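Local coordinates for esterase LipW (Mycobacterium marinum, PDB 3QH4), which probably hydrolyses ester bonds as an alpha/beta-hydrolase, with strict selectivity for its substrates, at residues P72-A80 and L101-L109. Sequence-based numbering, arbitrary orientation.
Sequences PVPVRIYRA and LDTDHRQCL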
ATOM      1  N   PRO A  72     -20.563   7.769  -1.296  1.00 22.66           N
ATOM      2  CA  PRO A  72     -19.481   7.414  -2.190  1.00 20.92           C
ATOM      3  C   PRO A  72     -18.181   6.972  -1.499  1.00 19.36           C
ATOM      4  O   PRO A  72     -17.967   7.193  -0.308  1.00 20.14           O
ATOM      5  CB  PRO A  72     -19.238   8.719  -2.968  1.00 21.93           C
ATOM      6  CG  PRO A  72     -19.612   9.805  -1.993  1.00 22.35           C
ATOM      7  CD  PRO A  72     -20.799   9.231  -1.249  1.00 23.19           C
ATOM      8  N   VAL A  73     -17.320   6.341  -2.286  1.00 16.58           N
ATOM      9  CA  VAL A  73     -15.952   6.113  -1.889  1.00 13.19           C
ATOM     10  C   VAL A  73     -15.181   7.251  -2.575  1.00 12.45           C
ATOM     11  O   VAL A  73     -15.193   7.318  -3.794  1.00 11.90           O
ATOM     12  CB  VAL A  73     -15.475   4.729  -2.410  1.00 12.81           C
ATOM     13  CG1 VAL A  73     -13.967   4.553  -2.152  1.00 11.29           C
ATOM     14  CG2 VAL A  73     -16.309   3.593  -1.747  1.00 11.37           C
ATOM     15  N   PRO A  74     -14.559   8.165  -1.801  1.00 11.88           N
ATOM     16  CA  PRO A  74     -13.745   9.222  -2.434  1.00 10.67           C
ATOM     17  C   PRO A  74     -12.495   8.627  -3.071  1.00  9.54           C
ATOM     18  O   PRO A  74     -11.992   7.593  -2.618  1.00  7.71           O
ATOM     19  CB  PRO A  74     -13.338  10.130  -1.278  1.00 11.28           C
ATOM     20  CG  PRO A  74     -14.343   9.813  -0.169  1.00 12.73           C
ATOM     21  CD  PRO A  74     -14.630   8.331  -0.344  1.00 11.79           C
ATOM     22  N   VAL A  75     -12.060   9.266  -4.144  1.00  8.04           N
ATOM     23  CA  VAL A  75     -10.846   8.874  -4.845  1.00  7.40           C
ATOM     24  C   VAL A  75     -10.043  10.117  -5.173  1.00  7.72           C
ATOM     25  O   VAL A  75     -10.586  11.234  -5.246  1.00  8.68           O
ATOM     26  CB  VAL A  75     -11.126   8.058  -6.141  1.00  6.85           C
ATOM     27  CG1 VAL A  75     -11.719   6.661  -5.809  1.00  6.89           C
ATOM     28  CG2 VAL A  75     -12.026   8.847  -7.121  1.00  6.30           C
ATOM     29  N   ARG A  76      -8.739   9.928  -5.337  1.00  7.39           N
ATOM     30  CA  ARG A  76      -7.890  10.979  -5.896  1.00  7.31           C
ATOM     31  C   ARG A  76      -7.286  10.446  -7.184  1.00  8.14           C
ATOM     32  O   ARG A  76      -6.693   9.370  -7.207  1.00  7.22           O
ATOM     33  CB  ARG A  76      -6.798  11.405  -4.911  1.00  7.32           C
ATOM     34  CG  ARG A  76      -5.892  12.529  -5.482  1.00  6.61           C
ATOM     35  CD  ARG A  76      -5.136  13.249  -4.374  1.00  7.43           C
ATOM     36  NE  ARG A  76      -6.046  13.956  -3.464  1.00  8.59           N
ATOM     37  CZ  ARG A  76      -5.716  14.387  -2.252  1.00  9.78           C
ATOM     38  NH1 ARG A  76      -4.488  14.188  -1.756  1.00  8.94           N
ATOM     39  NH2 ARG A  76      -6.637  15.038  -1.524  1.00 13.86           N
ATOM     40  N   ILE A  77      -7.438  11.211  -8.256  1.00  8.06           N
ATOM     41  CA  ILE A  77      -6.970  10.747  -9.551  1.00  8.25           C
ATOM     42  C   ILE A  77      -5.751  11.562  -9.967  1.00  8.43           C
ATOM     43  O   ILE A  77      -5.815  12.803 -10.026  1.00  8.30           O
ATOM     44  CB  ILE A  77      -8.081  10.819 -10.617  1.00  9.01           C
ATOM     45  CG1 ILE A  77      -9.338  10.097 -10.115  1.00 10.33           C
ATOM     46  CG2 ILE A  77      -7.611  10.174 -11.943  1.00  9.09           C
ATOM     47  CD1 ILE A  77     -10.563  10.304 -11.002  1.00 15.90           C
ATOM     48  N   TYR A  78      -4.671  10.844 -10.279  1.00  8.51           N
ATOM     49  CA  TYR A  78      -3.405  11.446 -10.702  1.00  8.61           C
ATOM     50  C   TYR A  78      -3.214  11.126 -12.165  1.00  9.59           C
ATOM     51  O   TYR A  78      -3.374   9.976 -12.562  1.00  9.82           O
ATOM     52  CB  TYR A  78      -2.245  10.839  -9.892  1.00  7.89           C
ATOM     53  CG  TYR A  78      -2.363  10.981  -8.394  1.00  7.80           C
ATOM     54  CD1 TYR A  78      -3.215  10.149  -7.657  1.00  6.91           C
ATOM     55  CD2 TYR A  78      -1.590  11.914  -7.710  1.00  7.12           C
ATOM     56  CE1 TYR A  78      -3.301  10.264  -6.285  1.00  6.68           C
ATOM     57  CE2 TYR A  78      -1.654  12.043  -6.340  1.00  7.30           C
ATOM     58  CZ  TYR A  78      -2.517  11.210  -5.634  1.00  5.85           C
ATOM     59  OH  TYR A  78      -2.574  11.332  -4.288  1.00  5.66           O
ATOM     60  N   ARG A  79      -2.929  12.136 -13.002  1.00 10.22           N
ATOM     61  CA  ARG A  79      -2.747  11.848 -14.420  1.00 11.40           C
ATOM     62  C   ARG A  79      -1.396  12.421 -14.884  1.00 12.76           C
ATOM     63  O   ARG A  79      -1.148  13.640 -14.802  1.00 13.84           O
ATOM     64  CB  ARG A  79      -3.914  12.372 -15.266  1.00 11.70           C
ATOM     65  CG  ARG A  79      -5.288  11.738 -14.934  1.00 11.57           C
ATOM     66  CD  ARG A  79      -6.353  12.386 -15.770  1.00 12.78           C
ATOM     67  NE  ARG A  79      -7.620  11.665 -15.801  1.00 14.24           N
ATOM     68  CZ  ARG A  79      -8.655  11.941 -15.013  1.00 15.40           C
ATOM     69  NH1 ARG A  79      -8.565  12.904 -14.094  1.00 15.14           N
ATOM     70  NH2 ARG A  79      -9.784  11.238 -15.128  1.00 15.41           N
ATOM     71  N   ALA A  80      -0.524  11.542 -15.362  1.00 12.13           N
ATOM     72  CA  ALA A  80       0.782  11.945 -15.885  1.00 14.39           C
ATOM     73  C   ALA A  80       1.085  11.299 -17.241  1.00 16.16           C
ATOM     74  O   ALA A  80       2.263  10.968 -17.561  1.00 18.05           O
ATOM     75  CB  ALA A  80       1.870  11.625 -14.891  1.00 13.39           C
ATOM     76  N   LEU A 101      -6.679  10.278   1.531  1.00  8.09           N
ATOM     77  CA  LEU A 101      -6.043  10.544   0.234  1.00  7.99           C
ATOM     78  C   LEU A 101      -4.704  11.294   0.315  1.00  8.17           C
ATOM     79  O   LEU A 101      -3.938  11.298  -0.651  1.00  7.91           O
ATOM     80  CB  LEU A 101      -7.026  11.280  -0.694  1.00  8.06           C
ATOM     81  CG  LEU A 101      -8.300  10.470  -0.999  1.00  8.05           C
ATOM     82  CD1 LEU A 101      -9.296  11.344  -1.810  1.00 10.43           C
ATOM     83  CD2 LEU A 101      -7.955   9.135  -1.726  1.00 10.19           C
ATOM     84  N   ASP A 102      -4.439  11.937   1.444  1.00  7.36           N
ATOM     85  CA  ASP A 102      -3.184  12.675   1.621  1.00  8.35           C
ATOM     86  C   ASP A 102      -2.020  11.794   2.100  1.00  7.77           C
ATOM     87  O   ASP A 102      -0.845  12.176   1.984  1.00  7.79           O
ATOM     88  CB  ASP A 102      -3.402  13.841   2.608  1.00  7.56           C
ATOM     89  CG  ASP A 102      -4.337  14.917   2.060  1.00  9.27           C
ATOM     90  OD1 ASP A 102      -4.353  15.170   0.838  1.00 10.55           O
ATOM     91  OD2 ASP A 102      -5.067  15.550   2.871  1.00 10.91           O
ATOM     92  N   THR A 103      -2.346  10.616   2.643  1.00  7.16           N
ATOM     93  CA  THR A 103      -1.348   9.811   3.369  1.00  6.50           C
ATOM     94  C   THR A 103      -0.167   9.436   2.478  1.00  5.45           C
ATOM     95  O   THR A 103       1.001   9.731   2.811  1.00  6.96           O
ATOM     96  CB  THR A 103      -1.975   8.559   3.945  1.00  5.87           C
ATOM     97  OG1 THR A 103      -3.076   8.942   4.809  1.00  6.02           O
ATOM     98  CG2 THR A 103      -0.897   7.731   4.699  1.00  7.45           C
ATOM     99  N   ASP A 104      -0.478   8.789   1.356  1.00  6.02           N
ATOM    100  CA  ASP A 104       0.520   8.311   0.406  1.00  5.51           C
ATOM    101  C   ASP A 104       0.473   9.153  -0.867  1.00  5.70           C
ATOM    102  O   ASP A 104       0.754   8.669  -1.973  1.00  5.80           O
ATOM    103  CB  ASP A 104       0.241   6.841   0.059  1.00  5.32           C
ATOM    104  CG  ASP A 104       0.683   5.885   1.162  1.00  7.81           C
ATOM    105  OD1 ASP A 104       1.365   6.321   2.116  1.00  9.87           O
ATOM    106  OD2 ASP A 104       0.396   4.685   1.007  1.00  6.54           O
ATOM    107  N   HIS A 105       0.104  10.425  -0.714  1.00  5.09           N
ATOM    108  CA  HIS A 105       0.066  11.345  -1.882  1.00  5.84           C
ATOM    109  C   HIS A 105       1.428  11.390  -2.615  1.00  5.17           C
ATOM    110  O   HIS A 105       1.456  11.321  -3.837  1.00  6.61           O
ATOM    111  CB  HIS A 105      -0.371  12.719  -1.373  1.00  5.57           C
ATOM    112  CG  HIS A 105      -0.539  13.773  -2.429  1.00  7.36           C
ATOM    113  ND1 HIS A 105      -1.570  13.762  -3.350  1.00  6.71           N
ATOM    114  CD2 HIS A 105       0.144  14.921  -2.641  1.00  7.37           C
ATOM    115  CE1 HIS A 105      -1.479  14.837  -4.116  1.00  7.07           C
ATOM    116  NE2 HIS A 105      -0.459  15.565  -3.698  1.00  7.71           N
ATOM    117  N   ARG A 106       2.527  11.478  -1.871  1.00  6.51           N
ATOM    118  CA  ARG A 106       3.852  11.531  -2.500  1.00  6.42           C
ATOM    119  C   ARG A 106       4.085  10.261  -3.329  1.00  6.37           C
ATOM    120  O   ARG A 106       4.525  10.339  -4.471  1.00  6.44           O
ATOM    121  CB  ARG A 106       4.958  11.702  -1.461  1.00  6.51           C
ATOM    122  CG  ARG A 106       6.371  11.777  -2.070  1.00  5.40           C
ATOM    123  CD  ARG A 106       6.571  12.979  -2.998  1.00  7.14           C
ATOM    124  NE  ARG A 106       7.979  13.101  -3.419  1.00  8.37           N
ATOM    125  CZ  ARG A 106       8.937  13.692  -2.712  1.00  9.01           C
ATOM    126  NH1 ARG A 106       8.684  14.213  -1.497  1.00  8.88           N
ATOM    127  NH2 ARG A 106      10.179  13.734  -3.210  1.00 10.25           N
ATOM    128  N   GLN A 107       3.808   9.091  -2.736  1.00  5.13           N
ATOM    129  CA  GLN A 107       3.973   7.833  -3.450  1.00  5.49           C
ATOM    130  C   GLN A 107       3.190   7.825  -4.765  1.00  5.59           C
ATOM    131  O   GLN A 107       3.700   7.362  -5.793  1.00  5.77           O
ATOM    132  CB  GLN A 107       3.561   6.670  -2.526  1.00  5.60           C
ATOM    133  CG  GLN A 107       3.370   5.257  -3.188  1.00  7.53           C
ATOM    134  CD  GLN A 107       4.705   4.582  -3.579  1.00  6.93           C
ATOM    135  OE1 GLN A 107       5.198   3.700  -2.863  1.00 10.43           O
ATOM    136  NE2 GLN A 107       5.258   4.968  -4.722  1.00  9.39           N
ATOM    137  N   CYS A 108       1.950   8.336  -4.724  1.00  5.24           N
ATOM    138  CA  CYS A 108       1.083   8.338  -5.905  1.00  5.41           C
ATOM    139  C   CYS A 108       1.672   9.250  -6.973  1.00  4.94           C
ATOM    140  O   CYS A 108       1.664   8.888  -8.160  1.00  6.19           O
ATOM    141  CB  CYS A 108      -0.359   8.758  -5.550  1.00  4.83           C
ATOM    142  SG  CYS A 108      -1.228   7.460  -4.615  1.00  6.79           S
ATOM    143  N   LEU A 109       2.168  10.420  -6.566  1.00  6.05           N
ATOM    144  CA  LEU A 109       2.747  11.364  -7.512  1.00  6.29           C
ATOM    145  C   LEU A 109       3.953  10.731  -8.201  1.00  6.79           C
ATOM    146  O   LEU A 109       4.177  10.912  -9.411  1.00  7.76           O
ATOM    147  CB  LEU A 109       3.175  12.668  -6.824  1.00  6.75           C
ATOM    148  CG  LEU A 109       1.996  13.522  -6.325  1.00  7.07           C
ATOM    149  CD1 LEU A 109       2.559  14.540  -5.343  1.00  8.51           C
ATOM    150  CD2 LEU A 109       1.215  14.206  -7.478  1.00  7.57           C
TER
HETATM  151  O   HOH W   1      -3.482   9.269  -2.357  1.00  4.96           O
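In the alpha/beta-hydrolase fold of LipW, Arg76 and Tyr78 on one face of strand 72-79, an antiparallel member of the central sheet, reach the start of helix 105-115 and the turn before it. Tyr78 lies against the first turn of the helix. Cys108 CB sits over one face of its ring, 3.5 Å from the centroid in a CH-pi contact, with SG obliquely placed farther out, while Leu109 CD2 meets the ring edge at Tyr78 CD2 (3.6 Å). The phenol OH shares a hydrogen bond with His105 ND1 at 2.8 Å, the two rings inclined at 45°. Because His105 CG is anti to the backbone N (chi1 -177°), the imidazole swings toward the strand; its NE2 is hydrogen-bonded to Thr53 OG1 on helix 31-56, so both ring nitrogens are engaged. A water joins Tyr78 OH to Leu101 O, to which it donates at 2.7 Å.

Arg76 runs out extended and then bends at chi3, which sets Leu101 CB over one face of the guanidinium, 3.7 Å from Arg76 CZ. NE forms a salt bridge with Asp62 of the adjoining strand 59-66, so the group spans two carboxylates. On the turn side, Arg76 NH1 makes a salt bridge to Asp102 OD1 at 2.8 Å. Its nearly straight N-H bond (164°) reaches OD1 from the anti side, somewhat out of the carboxylate plane. Arg76 NH2 adds a weak bond to Asp102 OD1 at 3.3 Å.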